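Ion-channel modulator raklp (Rhipicephalus appendiculatus, PDB 2W8X) probably modulates host ion channels, activating maxiK potassium channels, as a tick salivary protein with a highly modified Kunitz/BPTI fold. Local coordinates at residues Q12-E17 / D48-H53. Sequence-based numbering, arbitrary orientation.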
# COMPACT_ATOMS: atom_id res chain seq x y z
N GLN A 12 -5.60 -4.84 7.53
CA GLN A 12 -4.55 -5.78 7.23
C GLN A 12 -5.08 -6.99 6.45
O GLN A 12 -4.40 -7.49 5.54
CB GLN A 12 -3.74 -6.16 8.49
CG GLN A 12 -3.13 -4.96 9.22
CD GLN A 12 -2.08 -4.19 8.42
OE1 GLN A 12 -1.21 -4.77 7.78
NE2 GLN A 12 -2.18 -2.86 8.45
N ARG A 13 -6.33 -7.42 6.72
CA ARG A 13 -6.96 -8.49 5.96
C ARG A 13 -7.21 -8.08 4.49
O ARG A 13 -6.97 -8.87 3.59
CB ARG A 13 -8.29 -8.92 6.57
CG ARG A 13 -8.14 -9.75 7.81
CD ARG A 13 -9.51 -10.25 8.30
NE ARG A 13 -10.07 -11.24 7.40
CZ ARG A 13 -11.34 -11.65 7.40
NH1 ARG A 13 -12.23 -11.17 8.27
NH2 ARG A 13 -11.74 -12.55 6.51
N SER A 14 -7.67 -6.86 4.27
CA SER A 14 -8.04 -6.40 2.95
C SER A 14 -6.85 -6.36 1.99
O SER A 14 -7.02 -6.54 0.79
CB SER A 14 -8.69 -5.02 3.03
OG SER A 14 -7.74 -3.97 3.17
N LEU A 15 -5.65 -6.14 2.52
CA LEU A 15 -4.41 -6.15 1.73
C LEU A 15 -4.18 -7.46 0.98
O LEU A 15 -3.51 -7.49 -0.05
CB LEU A 15 -3.19 -5.90 2.62
CG LEU A 15 -3.13 -4.61 3.43
CD1 LEU A 15 -1.87 -4.61 4.30
CD2 LEU A 15 -3.20 -3.39 2.52
N CYS A 16 -4.72 -8.55 1.52
CA CYS A 16 -4.43 -9.88 1.04
C CYS A 16 -5.66 -10.66 0.56
O CYS A 16 -5.54 -11.54 -0.30
CB CYS A 16 -3.74 -10.67 2.16
SG CYS A 16 -2.30 -9.81 2.85
N GLU A 17 -6.84 -10.32 1.09
CA GLU A 17 -8.06 -11.04 0.81
C GLU A 17 -8.98 -10.36 -0.23
O GLU A 17 -9.88 -10.99 -0.78
CB GLU A 17 -8.82 -11.23 2.13
CG GLU A 17 -8.15 -12.17 3.06
CD GLU A 17 -8.90 -12.34 4.36
OE1 GLU A 17 -10.12 -12.64 4.29
OE2 GLU A 17 -8.29 -12.16 5.43
N ASP A 48 -6.46 1.57 -6.85
CA ASP A 48 -7.38 1.85 -5.77
C ASP A 48 -7.95 0.58 -5.11
O ASP A 48 -8.90 0.66 -4.32
CB ASP A 48 -8.49 2.79 -6.23
CG ASP A 48 -7.99 4.16 -6.53
OD1 ASP A 48 -7.09 4.62 -5.81
OD2 ASP A 48 -8.52 4.80 -7.48
N ASN A 49 -7.35 -0.57 -5.39
CA ASN A 49 -7.72 -1.83 -4.75
C ASN A 49 -6.84 -2.01 -3.52
O ASN A 49 -5.62 -1.87 -3.61
CB ASN A 49 -7.50 -2.95 -5.79
CG ASN A 49 -7.96 -4.33 -5.36
OD1 ASN A 49 -7.86 -4.73 -4.18
ND2 ASN A 49 -8.50 -5.09 -6.33
N CYS A 50 -7.44 -2.33 -2.37
CA CYS A 50 -6.63 -2.56 -1.16
C CYS A 50 -5.55 -3.64 -1.37
O CYS A 50 -4.47 -3.56 -0.77
CB CYS A 50 -7.51 -2.94 0.03
SG CYS A 50 -8.46 -1.57 0.72
N ASN A 51 -5.83 -4.63 -2.22
CA ASN A 51 -4.84 -5.61 -2.62
C ASN A 51 -4.07 -5.12 -3.84
O ASN A 51 -4.25 -5.58 -4.97
CB ASN A 51 -5.47 -6.99 -2.81
CG ASN A 51 -4.48 -8.08 -3.15
OD1 ASN A 51 -3.24 -7.88 -3.21
ND2 ASN A 51 -5.02 -9.29 -3.34
N SER A 52 -3.24 -4.12 -3.57
CA SER A 52 -2.27 -3.56 -4.54
C SER A 52 -1.14 -3.03 -3.70
O SER A 52 -1.38 -2.40 -2.65
CB SER A 52 -2.85 -2.45 -5.45
OG SER A 52 -3.26 -1.31 -4.73
N HIS A 53 0.08 -3.35 -4.10
CA HIS A 53 1.27 -3.17 -3.26
C HIS A 53 2.36 -2.47 -4.05
O HIS A 53 2.50 -2.69 -5.25
CB HIS A 53 1.74 -4.54 -2.78
CG HIS A 53 0.69 -5.29 -2.03
ND1 HIS A 53 0.66 -5.36 -0.65
CD2 HIS A 53 -0.37 -6.00 -2.47
CE1 HIS A 53 -0.38 -6.09 -0.28
NE2 HIS A 53 -1.03 -6.48 -1.37
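A buried packing of a short helical turn, 14-17, against the irregular loop between strand 44-46 and helix 56-70 lies close to the centre of the chain. The two backbones come nearest at L15 and N51, whose CA atoms are 4.4 Å apart, and the bonding centres on one carbonyl. H53, with CG beside its own backbone N (chi1 -57°), brings the edge of its ring to that carbonyl: NE2 donates in the ring plane to a lone pair of L15 O at 3.0 Å, somewhat bent at 138°. A histidine suits the place because its flat ring carries an N-H at the edge that reaches L15 O in plane; ND1 meets a glycerol, probably from the crystallisation liquor. Beside this bond N51 OD1 takes a weak second share of the NE2 hydrogen and a hydrogen bond from Y34 N, while N51 ND2 reaches C18 O, so both ends of the amide have main-chain partners. N51 OD1 sits 3.2 Å from L15 O, a close pair of acceptors that the imidazole N-H probably eases. A leucine here has no N-H to offer, and would probably leave these two oxygens in uneased repulsion and loosen the helical turn's hold on the loop. The L15 CB points away from the loop overall, yet L15 CD2 rests 3.5 Å from C50 O and CB lies beside the imidazole CE1. Small S14 lets the loop come close: S14 OG, hydrogen-bonded to S11 O, lies 3.3 Å from C50 CB. The loop is shaped from within by an Asx turn, N51 N to N49 OD1 (2.8 Å), and by an inverse gamma turn at N51. C50 forms a disulfide with C10 and C16 with C63 of helix 56-70, so the contact belongs to the disulfide-linked core of a modified Kunitz/BPTI fold.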